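PDB 2CB4: mosquitocidal toxin from Bacillus sphaericus, which is a mosquito-killing toxin whose catalytic domain, the part present here, is an ADP-ribosyltransferase that probably modifies proteins of the poisoned insect cell. Local coordinates for residues A[51-56]-A[167-172]; A[78-83]-A[254-259]; A[136-141]-A[269-274]; A[205-210]-A[234-239]. The protein carries 1 engineered substitution. All coordinates share one frame; numbering follows the deposited sequence.

Contact 1: A[51-56]-A[167-172]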
# COMPACT_ATOMS: atom_id res chain seq x y z
N ALA A 51 -3.22 -48.15 -8.67
CA ALA A 51 -2.77 -47.73 -7.33
C ALA A 51 -3.88 -48.02 -6.30
O ALA A 51 -3.62 -48.51 -5.20
CB ALA A 51 -2.44 -46.25 -7.33
N SER A 52 -5.11 -47.73 -6.71
CA SER A 52 -6.30 -47.96 -5.89
C SER A 52 -7.37 -48.74 -6.69
O SER A 52 -8.37 -48.18 -7.17
CB SER A 52 -6.87 -46.62 -5.40
OG SER A 52 -7.71 -46.83 -4.29
N PRO A 53 -7.14 -50.04 -6.82
CA PRO A 53 -8.06 -50.93 -7.57
C PRO A 53 -9.52 -50.75 -7.13
O PRO A 53 -10.43 -50.57 -7.97
CB PRO A 53 -7.55 -52.32 -7.20
CG PRO A 53 -6.11 -52.12 -6.79
CD PRO A 53 -6.10 -50.79 -6.11
N ASN A 54 -9.75 -50.79 -5.81
CA ASN A 54 -11.10 -50.65 -5.26
C ASN A 54 -11.51 -49.25 -4.81
O ASN A 54 -12.58 -49.08 -4.22
CB ASN A 54 -11.29 -51.65 -4.13
CG ASN A 54 -10.94 -53.07 -4.56
OD1 ASN A 54 -9.90 -53.61 -4.17
ND2 ASN A 54 -11.78 -53.66 -5.40
N GLY A 55 -10.69 -48.25 -5.09
CA GLY A 55 -11.01 -46.89 -4.68
C GLY A 55 -10.59 -46.65 -3.21
O GLY A 55 -10.09 -47.56 -2.51
N LEU A 56 -10.80 -45.42 -2.76
CA LEU A 56 -10.45 -45.03 -1.41
C LEU A 56 -11.29 -45.77 -0.41
O LEU A 56 -12.49 -45.94 -0.57
CB LEU A 56 -10.61 -43.52 -1.21
CG LEU A 56 -9.72 -42.63 -2.07
CD1 LEU A 56 -10.00 -41.17 -1.81
CD2 LEU A 56 -8.25 -42.94 -1.92
N SER A 167 -6.50 -48.24 1.24
CA SER A 167 -6.89 -47.58 -0.01
C SER A 167 -5.96 -47.81 -1.18
O SER A 167 -6.31 -47.53 -2.32
CB SER A 167 -7.01 -46.07 0.20
OG SER A 167 -7.89 -45.79 1.26
N PHE A 168 -4.75 -48.26 -0.88
CA PHE A 168 -3.76 -48.46 -1.92
C PHE A 168 -3.12 -49.84 -1.90
O PHE A 168 -2.89 -50.43 -0.82
CB PHE A 168 -2.64 -47.41 -1.78
CG PHE A 168 -3.12 -46.01 -1.89
CD1 PHE A 168 -3.44 -45.47 -3.13
CD2 PHE A 168 -3.28 -45.23 -0.76
CE1 PHE A 168 -3.92 -44.17 -3.23
CE2 PHE A 168 -3.77 -43.93 -0.85
CZ PHE A 168 -4.08 -43.39 -2.09
N SER A 169 -2.79 -50.31 -3.12
CA SER A 169 -2.11 -51.59 -3.36
C SER A 169 -0.70 -51.41 -2.81
O SER A 169 -0.05 -50.43 -3.11
CB SER A 169 -2.03 -51.91 -4.87
OG SER A 169 -3.03 -51.25 -5.65
N ARG A 170 -0.25 -52.34 -1.99
CA ARG A 170 1.06 -52.26 -1.33
C ARG A 170 2.23 -51.59 -2.02
O ARG A 170 3.04 -50.90 -1.35
CB ARG A 170 1.50 -53.63 -0.77
CG ARG A 170 0.68 -54.09 0.45
CD ARG A 170 1.31 -55.28 1.14
NE ARG A 170 2.58 -54.99 1.79
CZ ARG A 170 2.72 -54.22 2.87
NH1 ARG A 170 1.68 -53.63 3.43
NH2 ARG A 170 3.94 -54.03 3.37
N ASN A 171 2.32 -51.82 -3.33
CA ASN A 171 3.38 -51.30 -4.18
C ASN A 171 3.08 -49.95 -4.79
O ASN A 171 3.88 -49.39 -5.55
CB ASN A 171 3.73 -52.33 -5.24
CG ASN A 171 4.56 -53.46 -4.68
OD1 ASN A 171 5.10 -53.35 -3.58
ND2 ASN A 171 4.60 -54.58 -5.40
N HIS A 172 1.93 -49.38 -4.40
CA HIS A 172 1.49 -48.08 -4.87
C HIS A 172 1.17 -47.19 -3.68
O HIS A 172 0.74 -46.03 -3.80
CB HIS A 172 0.32 -48.24 -5.83
CG HIS A 172 0.69 -48.91 -7.11
ND1 HIS A 172 0.80 -50.28 -7.23
CD2 HIS A 172 1.07 -48.39 -8.30
CE1 HIS A 172 1.19 -50.58 -8.45
NE2 HIS A 172 1.36 -49.45 -9.12

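Contact 2: A[78-83]-A[254-259]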
# COMPACT_ATOMS: atom_id res chain seq x y z
N LEU A 78 -6.88 -42.28 17.57
CA LEU A 78 -5.88 -41.70 16.67
C LEU A 78 -4.93 -40.76 17.42
O LEU A 78 -5.27 -40.21 18.48
CB LEU A 78 -6.56 -40.95 15.52
CG LEU A 78 -7.56 -41.75 14.69
CD1 LEU A 78 -8.32 -40.79 13.77
CD2 LEU A 78 -6.78 -42.78 13.87
N LEU A 79 -3.74 -40.60 16.87
CA LEU A 79 -2.72 -39.76 17.47
C LEU A 79 -2.14 -38.82 16.43
O LEU A 79 -2.04 -39.15 15.25
CB LEU A 79 -1.57 -40.62 18.03
CG LEU A 79 -1.91 -41.73 19.03
CD1 LEU A 79 -0.63 -42.53 19.28
CD2 LEU A 79 -2.46 -41.13 20.34
N ARG A 80 -1.70 -37.66 16.90
CA ARG A 80 -1.04 -36.69 16.04
C ARG A 80 0.08 -35.98 16.79
O ARG A 80 -0.15 -35.37 17.83
CB ARG A 80 -1.99 -35.66 15.42
CG ARG A 80 -1.21 -34.66 14.64
CD ARG A 80 -2.04 -33.84 13.70
NE ARG A 80 -1.23 -32.73 13.23
CZ ARG A 80 -0.67 -32.63 12.03
NH1 ARG A 80 -0.86 -33.55 11.10
NH2 ARG A 80 0.06 -31.57 11.75
N TRP A 81 1.29 -36.09 16.26
CA TRP A 81 2.47 -35.43 16.82
C TRP A 81 2.47 -34.03 16.24
O TRP A 81 2.39 -33.87 15.02
CB TRP A 81 3.73 -36.15 16.35
CG TRP A 81 3.86 -37.51 16.99
CD1 TRP A 81 3.54 -38.74 16.42
CD2 TRP A 81 4.40 -37.80 18.29
NE1 TRP A 81 3.81 -39.75 17.32
CE2 TRP A 81 4.33 -39.21 18.47
CE3 TRP A 81 4.87 -37.00 19.34
CZ2 TRP A 81 4.77 -39.84 19.65
CZ3 TRP A 81 5.33 -37.63 20.51
CH2 TRP A 81 5.28 -39.04 20.64
N ASP A 82 2.58 -33.02 17.10
CA ASP A 82 2.56 -31.64 16.63
C ASP A 82 3.38 -30.76 17.57
O ASP A 82 3.37 -30.97 18.80
CB ASP A 82 1.10 -31.11 16.53
CG ASP A 82 0.91 -30.06 15.44
OD1 ASP A 82 1.51 -28.98 15.56
OD2 ASP A 82 0.17 -30.29 14.45
N ARG A 83 4.09 -29.79 17.00
CA ARG A 83 4.91 -28.87 17.80
C ARG A 83 4.06 -27.72 18.38
O ARG A 83 4.51 -27.05 19.29
CB ARG A 83 6.11 -28.31 17.00
CG ARG A 83 7.13 -29.37 16.47
CD ARG A 83 8.22 -29.64 17.48
NE ARG A 83 9.05 -30.81 17.20
CZ ARG A 83 9.96 -31.28 18.06
NH1 ARG A 83 10.17 -30.63 19.18
NH2 ARG A 83 10.65 -32.36 17.82
N ASN A 254 6.58 -25.50 8.77
CA ASN A 254 5.75 -26.59 8.26
C ASN A 254 5.22 -27.36 9.47
O ASN A 254 5.94 -28.13 10.09
CB ASN A 254 6.56 -27.48 7.31
CG ASN A 254 5.73 -28.59 6.71
OD1 ASN A 254 4.56 -28.79 7.05
ND2 ASN A 254 6.35 -29.36 5.85
N GLN A 255 3.96 -27.12 9.79
CA GLN A 255 3.27 -27.78 10.91
C GLN A 255 3.18 -29.30 10.75
O GLN A 255 2.96 -30.03 11.73
CB GLN A 255 1.88 -27.19 11.10
CG GLN A 255 0.99 -27.43 9.91
CD GLN A 255 -0.03 -26.37 9.74
OE1 GLN A 255 0.29 -25.20 9.77
NE2 GLN A 255 -1.28 -26.77 9.56
N ASP A 256 3.36 -29.79 9.52
CA ASP A 256 3.30 -31.25 9.25
C ASP A 256 4.66 -31.92 9.12
O ASP A 256 4.74 -33.07 8.73
CB ASP A 256 2.53 -31.56 7.94
CG ASP A 256 1.09 -31.10 7.98
OD1 ASP A 256 0.53 -30.92 9.09
OD2 ASP A 256 0.50 -30.93 6.88
N PHE A 257 5.74 -31.21 9.42
CA PHE A 257 7.06 -31.81 9.26
C PHE A 257 7.20 -33.11 10.04
O PHE A 257 7.74 -34.10 9.55
CB PHE A 257 8.17 -30.81 9.64
CG PHE A 257 9.54 -31.22 9.16
CD1 PHE A 257 9.90 -31.08 7.81
CD2 PHE A 257 10.46 -31.79 10.05
CE1 PHE A 257 11.16 -31.48 7.35
CE2 PHE A 257 11.74 -32.18 9.60
CZ PHE A 257 12.09 -32.02 8.26
N ASP A 258 6.72 -33.11 11.27
CA ASP A 258 6.80 -34.27 12.14
C ASP A 258 5.75 -35.36 11.93
O ASP A 258 5.65 -36.28 12.72
CB ASP A 258 6.84 -33.83 13.60
CG ASP A 258 8.19 -33.22 13.97
OD1 ASP A 258 9.24 -33.82 13.58
OD2 ASP A 258 8.18 -32.10 14.53
N MSE A 259 4.98 -35.26 10.85
CA MSE A 259 3.96 -36.24 10.51
C MSE A 259 4.16 -36.80 9.08
O MSE A 259 3.30 -37.48 8.57
CB MSE A 259 2.51 -35.73 10.70
CG MSE A 259 2.01 -35.76 12.15
SE MSE A 259 2.00 -37.42 13.06
CE MSE A 259 0.50 -37.97 12.11
O HOH W 1 3.60 -32.50 12.79
O HOH W 2 4.36 -29.49 14.20

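Contact 3: A[136-141]-A[269-274]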
# COMPACT_ATOMS: atom_id res chain seq x y z
N LEU A 136 -2.72 -53.80 25.48
CA LEU A 136 -1.93 -52.79 26.18
C LEU A 136 -1.23 -51.93 25.11
O LEU A 136 -0.78 -52.44 24.07
CB LEU A 136 -0.87 -53.47 27.05
CG LEU A 136 -1.39 -54.35 28.19
CD1 LEU A 136 -0.24 -54.86 29.05
CD2 LEU A 136 -2.34 -53.55 29.03
N GLU A 137 -1.12 -50.62 25.37
CA GLU A 137 -0.49 -49.70 24.43
C GLU A 137 1.01 -49.89 24.27
O GLU A 137 1.76 -50.01 25.26
CB GLU A 137 -0.78 -48.23 24.77
CG GLU A 137 -0.56 -47.30 23.60
CD GLU A 137 -0.87 -45.84 23.87
OE1 GLU A 137 -1.12 -45.47 25.03
OE2 GLU A 137 -0.84 -45.06 22.91
N ILE A 138 1.45 -49.89 23.01
CA ILE A 138 2.87 -50.00 22.68
C ILE A 138 3.27 -48.75 21.85
O ILE A 138 2.42 -47.97 21.45
CB ILE A 138 3.22 -51.33 21.95
CG1 ILE A 138 2.40 -51.48 20.67
CG2 ILE A 138 3.00 -52.53 22.89
CD1 ILE A 138 2.81 -52.67 19.83
N THR A 139 4.57 -48.56 21.64
CA THR A 139 5.07 -47.40 20.92
C THR A 139 4.41 -47.17 19.56
O THR A 139 4.40 -48.05 18.71
CB THR A 139 6.60 -47.49 20.78
OG1 THR A 139 7.15 -47.88 22.04
CG2 THR A 139 7.20 -46.14 20.37
N PRO A 140 3.88 -45.96 19.33
CA PRO A 140 3.26 -45.67 18.04
C PRO A 140 4.36 -45.21 17.08
O PRO A 140 5.53 -45.10 17.45
CB PRO A 140 2.32 -44.49 18.36
CG PRO A 140 3.01 -43.76 19.46
CD PRO A 140 3.77 -44.81 20.26
N TRP A 141 3.97 -44.94 15.84
CA TRP A 141 4.87 -44.35 14.86
C TRP A 141 5.25 -43.01 15.58
O TRP A 141 4.37 -42.29 16.09
CB TRP A 141 4.11 -44.08 13.56
CG TRP A 141 4.95 -43.40 12.50
CD1 TRP A 141 5.60 -44.01 11.46
CD2 TRP A 141 5.22 -41.98 12.37
NE1 TRP A 141 6.26 -43.07 10.70
CE2 TRP A 141 6.03 -41.82 11.22
CE3 TRP A 141 4.80 -40.83 13.08
CZ2 TRP A 141 6.48 -40.56 10.80
CZ3 TRP A 141 5.24 -39.58 12.66
CH2 TRP A 141 6.10 -39.46 11.55
N ASN A 269 8.30 -52.09 19.78
CA ASN A 269 6.98 -52.54 20.21
C ASN A 269 6.91 -52.63 21.71
O ASN A 269 6.13 -53.42 22.25
CB ASN A 269 6.66 -53.91 19.64
CG ASN A 269 6.58 -53.91 18.14
OD1 ASN A 269 6.11 -52.96 17.51
ND2 ASN A 269 6.98 -55.00 17.55
N ASN A 270 7.72 -51.84 22.37
CA ASN A 270 7.73 -51.84 23.82
C ASN A 270 6.47 -51.22 24.38
O ASN A 270 5.78 -50.44 23.71
CB ASN A 270 8.95 -51.08 24.33
CG ASN A 270 10.24 -51.70 23.85
OD1 ASN A 270 10.26 -52.84 23.38
ND2 ASN A 270 11.32 -50.94 23.93
N LEU A 271 6.17 -51.58 25.62
CA LEU A 271 5.00 -51.05 26.27
C LEU A 271 5.23 -49.57 26.55
O LEU A 271 6.31 -49.14 26.99
CB LEU A 271 4.72 -51.80 27.57
CG LEU A 271 4.25 -53.26 27.49
CD1 LEU A 271 4.30 -53.83 28.91
CD2 LEU A 271 2.83 -53.38 26.91
N LEU A 272 4.19 -48.79 26.29
CA LEU A 272 4.24 -47.37 26.51
C LEU A 272 3.77 -47.16 27.92
O LEU A 272 2.73 -46.56 28.15
CB LEU A 272 3.30 -46.69 25.51
CG LEU A 272 3.66 -45.25 25.19
CD1 LEU A 272 5.07 -45.15 24.59
CD2 LEU A 272 2.60 -44.71 24.28
N ASN A 273 4.53 -47.67 28.87
CA ASN A 273 4.16 -47.58 30.27
C ASN A 273 5.12 -46.80 31.17
O ASN A 273 5.04 -46.89 32.41
CB ASN A 273 3.92 -49.00 30.85
CG ASN A 273 5.19 -49.87 30.88
OD1 ASN A 273 6.32 -49.39 30.63
ND2 ASN A 273 5.00 -51.15 31.16
N ASN A 274 6.03 -46.05 30.55
CA ASN A 274 7.01 -45.24 31.28
C ASN A 274 6.76 -43.73 31.01
O ASN A 274 5.76 -43.35 30.36
CB ASN A 274 8.43 -45.62 30.84
CG ASN A 274 8.53 -45.90 29.35
OD1 ASN A 274 7.75 -45.38 28.53
ND2 ASN A 274 9.44 -46.78 29.00

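Contact 4: A[205-210]-A[234-239]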
# COMPACT_ATOMS: atom_id res chain seq x y z
N ARG A 205 3.51 -33.05 31.28
CA ARG A 205 2.15 -32.66 31.55
C ARG A 205 1.16 -33.36 30.64
O ARG A 205 1.47 -33.63 29.48
CB ARG A 205 2.01 -31.16 31.36
CG ARG A 205 0.64 -30.60 31.60
CD ARG A 205 0.77 -29.12 31.89
NE ARG A 205 1.16 -28.88 33.27
CZ ARG A 205 2.00 -27.92 33.67
NH1 ARG A 205 2.57 -27.12 32.79
NH2 ARG A 205 2.28 -27.79 34.96
N ILE A 206 -0.03 -33.60 31.18
CA ILE A 206 -1.13 -34.20 30.44
C ILE A 206 -2.25 -33.16 30.43
O ILE A 206 -2.65 -32.69 31.48
CB ILE A 206 -1.65 -35.50 31.10
CG1 ILE A 206 -0.52 -36.55 31.10
CG2 ILE A 206 -2.88 -36.05 30.32
CD1 ILE A 206 -0.75 -37.69 32.06
N TRP A 207 -2.68 -32.78 29.24
CA TRP A 207 -3.72 -31.79 29.04
C TRP A 207 -5.01 -32.48 28.63
O TRP A 207 -5.01 -33.31 27.73
CB TRP A 207 -3.34 -30.85 27.89
CG TRP A 207 -2.20 -29.94 28.20
CD1 TRP A 207 -0.85 -30.17 27.95
CD2 TRP A 207 -2.29 -28.64 28.77
NE1 TRP A 207 -0.12 -29.08 28.37
CE2 TRP A 207 -0.97 -28.13 28.87
CE3 TRP A 207 -3.36 -27.86 29.24
CZ2 TRP A 207 -0.70 -26.87 29.41
CZ3 TRP A 207 -3.09 -26.61 29.77
CH2 TRP A 207 -1.76 -26.11 29.83
N ILE A 208 -6.11 -32.10 29.29
CA ILE A 208 -7.43 -32.62 28.98
C ILE A 208 -8.23 -31.50 28.32
O ILE A 208 -8.21 -30.37 28.80
CB ILE A 208 -8.18 -33.05 30.26
CG1 ILE A 208 -7.32 -34.00 31.12
CG2 ILE A 208 -9.51 -33.69 29.91
CD1 ILE A 208 -7.00 -35.26 30.44
N ASN A 209 -8.92 -31.81 27.22
CA ASN A 209 -9.76 -30.83 26.53
C ASN A 209 -11.18 -31.03 27.11
O ASN A 209 -11.84 -32.01 26.77
CB ASN A 209 -9.80 -31.12 25.03
CG ASN A 209 -10.65 -30.13 24.27
OD1 ASN A 209 -11.16 -29.17 24.83
ND2 ASN A 209 -10.77 -30.33 22.97
N PRO A 210 -11.64 -30.14 27.98
CA PRO A 210 -12.98 -30.29 28.60
C PRO A 210 -14.13 -30.24 27.58
O PRO A 210 -15.23 -30.67 27.88
CB PRO A 210 -13.07 -29.07 29.54
CG PRO A 210 -11.67 -28.59 29.71
CD PRO A 210 -10.99 -28.88 28.39
N GLU A 234 -9.11 -21.55 27.21
CA GLU A 234 -8.44 -20.58 26.31
C GLU A 234 -7.38 -19.80 27.08
O GLU A 234 -7.61 -19.39 28.22
CB GLU A 234 -9.44 -19.52 25.84
CG GLU A 234 -10.13 -19.75 24.53
CD GLU A 234 -10.77 -18.46 23.98
OE1 GLU A 234 -11.94 -18.13 24.33
OE2 GLU A 234 -10.06 -17.75 23.21
N ASN A 235 -6.23 -19.58 26.43
CA ASN A 235 -5.16 -18.79 27.02
C ASN A 235 -4.68 -19.29 28.36
O ASN A 235 -4.29 -18.49 29.20
CB ASN A 235 -5.57 -17.33 27.18
CG ASN A 235 -6.01 -16.69 25.87
OD1 ASN A 235 -7.05 -16.01 25.82
ND2 ASN A 235 -5.23 -16.93 24.81
N HIS A 236 -4.70 -20.60 28.56
CA HIS A 236 -4.22 -21.15 29.79
C HIS A 236 -2.77 -20.68 29.97
O HIS A 236 -1.99 -20.65 28.99
CB HIS A 236 -4.25 -22.65 29.72
CG HIS A 236 -4.16 -23.29 31.05
ND1 HIS A 236 -2.99 -23.30 31.78
CD2 HIS A 236 -5.11 -23.83 31.84
CE1 HIS A 236 -3.22 -23.87 32.95
NE2 HIS A 236 -4.50 -24.20 33.01
N SER A 237 -2.41 -20.30 31.19
CA SER A 237 -1.04 -19.81 31.42
C SER A 237 0.09 -20.75 31.03
O SER A 237 1.20 -20.30 30.68
CB SER A 237 -0.82 -19.25 32.83
OG SER A 237 -0.78 -20.29 33.79
N GLU A 238 -0.13 -22.05 31.08
CA GLU A 238 1.00 -22.89 30.70
C GLU A 238 0.81 -23.59 29.35
O GLU A 238 1.52 -24.55 29.03
CB GLU A 238 1.22 -23.92 31.82
CG GLU A 238 2.01 -23.35 33.03
CD GLU A 238 1.48 -23.86 34.39
OE1 GLU A 238 0.36 -24.47 34.46
OE2 GLU A 238 2.23 -23.65 35.39
N GLY A 239 -0.19 -23.13 28.60
CA GLY A 239 -0.60 -23.76 27.35
C GLY A 239 -0.01 -23.21 26.10
O GLY A 239 -0.51 -23.44 25.02
O HOH W 3 2.89 -26.80 30.32

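Contact 1: A[51-56]-A[167-172]
His172 packs its CB against Ala51, whose CB lies 3.7 Å from His172 CB, while its ring offers a face to the same residue: the backbone N of Ala51 sits over that face, toward the rim. The phenyl ring of Phe50 meets the imidazole as well. On the carbonyl side Ala51 is gripped by Ser169. The hydrogen bond from Ser169 N to Ala51 O measures 2.9 Å with an N-H...O angle of 170°, and Phe168 CA adds a C-H...O contact to Ala51 O at 3.3 Å. Ser169 OG lies 2.8 Å from Ala51 O, but Phe50 O is a second acceptor for its one proton, and the choice is not settled. Ser169 OG also touches the ring of Pro53, 3.1 Å from Pro53 CD. The contact pairs two irregular connections, the loop after helix 36-44 and the loop after helix 164-167. The first folds as a type I beta turn from Ser52 to Gly55, closed by Gly55 N to Ser52 O. The hydroxyl of Ser52 stands anti to its backbone N (chi1 -161°), and Ser52 OG donates to Ser167 O at 2.5 Å, approaching nearly along the C=O axis. Beyond it, Leu56 and Phe168 lie side by side and point the same way. Leu56 CD2 reaches Phe168 CZ at 4.2 Å and Ser167 CB at 4.0 Å. Leu111, Leu112 and Leu115 of helix 111-117 take up this apolar pair, with Ile47 touching both side chains. Ser167 OG is engaged by Asp163 O and His57 N.

Contact 2: A[78-83]-A[254-259]
Arg80 reaches from strand 78-82 to the carboxylate of Asp256. From CB, CG stands anti to the backbone N (chi1 176°), and the extended chain to NE carries the guanidinium across to 254-259. Arg80 NE donates to Asp82 OD2 at 3.1 Å and Arg80 NH2 to Asp82 OD2 at 3.0 Å; both nitrogens hold this one oxygen, which also has a salt bridge from Arg84. Selenomethionine Met259 covers one guanidinium face, its CG 3.8 Å from Arg80 NH1, which donates to Ser125 O. At the tip, Arg80 NH2 forms a salt bridge to Asp256 OD1, 2.8 Å. In cholera- and pertussis-type (Arg-Ser-Glu class) ADP-ribosyltransferases an arginine on this strand lines the NAD site; Arg80 probably corresponds to it, so 254-259 probably lies across or beside that site. The bend at chi2 (-58°) puts Met259 SE at the in-plane edge of Trp81, 3.9 Å from Trp81 CD1, a Met-aromatic contact. Arg83 NE forms a salt bridge to Asp258 OD2 at 3.1 Å (N-H...O 166°), while Ser145 binds Asp258 OD1, and Asn148 and Asp243 bind Arg83 NH1. Two waters lie within hydrogen-bonding distance of Gln255 O, one also near Trp81 O, the other accepting from Arg83 N.

Contact 3: A[136-141]-A[269-274]
Ile138 and Leu271 face each other at the tight centre of this contact, their CA atoms 4.3 Å apart in a single beta bridge. Two backbone bonds flank it: Leu272 N to Glu137 O at 2.9 Å, with the N-H...O angle at 179°, and Thr139 N to Asn270 O at 3.0 Å. A C-H...O contact runs from Ile138 CA to Asn270 O at 3.1 Å. CG2 of Ile138, anti to the carbonyl carbon, points at Asn269 O from 3.3 Å. Leu272, the centre of an inverse gamma turn, is the other close-fitting residue: its side chain lies alongside that of Glu137, pointing the same way, with Leu272 CD2 3.7 Å from Glu137 CD, and Pro140 CD approaches the same methyl. In contrast to the buried Ile138 and Thr139, the side chains of Leu136, Asn269 and Asn270 form a solvent-exposed margin, where Leu271 CD2 meets Leu136 CB at 3.7 Å. The touching chains run 106° apart, which fits a bridge that does not grow into a ladder. Strand 137-138 pairs with strand 123-131, so the C-terminal loop is added beside an existing sheet strand. Since Arg77 binds Glu137 OE2 and Arg130 binds Asn269 OD1, the polar tips are committed outside this pair; between the segments, cohesion therefore comes from main-chain bonding and methyl contacts, with Leu272 CD2 lying against the carboxylate of Glu137, whose charge is met by Arg77.

Contact 4: A[205-210]-A[234-239]
Trp207 drives the rim of its six-membered ring into the face of His236 as a T-shaped pair, the planes 88° apart and the centroids 5.0 Å from each other. Trp207 CZ3 stands over the imidazole, 3.7 Å from His236 CG, and Trp207 CH2 comes 3.6 Å from His236 ND1. The imidazole is held in that rotation by its own turn: Glu238 N donates to His236 ND1 at 3.2 Å, almost straight (175°) and in the ring plane. Farther round the indole edge, Trp207 CZ2 meets Glu238 O at 3.2 Å. Glu197 takes the bond from Trp207 NE1. Arg205 lies across one indole face with CD, toward the rim. Glu238 OE1 stands over one face of the Arg205 guanidinium, toward its rim, the guanidinium and carboxylate planes 22° apart. Glu238 OE1 is 3.8 Å from Arg205 NH1, a long salt bridge of charge alone. A water in the guanidinium plane accepts from Arg205 NH1 and donates to Glu238 O, while Ser228 binds Arg205 NE. Strand 202-208 runs parallel to strand 229-231, and the loop following that neighbour folds back over the side of 202-208 carrying Arg205 and Trp207: a type I beta turn, His236 to Gly239, packed on the mixed sheet through a T-shaped pair.

How the contacts relate
Contacts 2, 3 and 4 all reach the large mixed sheet of the catalytic domain, while contact 1 joins the loops after helices 36-44 and 164-167, near helix 111-117, about 40 Å between centres from contact 4 and across the chain's centre from it. Contact 2 is the deeply buried one, about 8 Å from the centre of the chain. It touches contact 3, whose centre is about 19 Å away: Trp81 NE1 lies 2.9 Å from Trp141 O, a probable hydrogen bond. Along the chain, the segments of contacts 1, 2 and 3 interleave, and contact 4 is nested within the loops closed by contacts 2 and 3. The C-terminal part thus folds back over much earlier strands, 254-259 probably beside the NAD site.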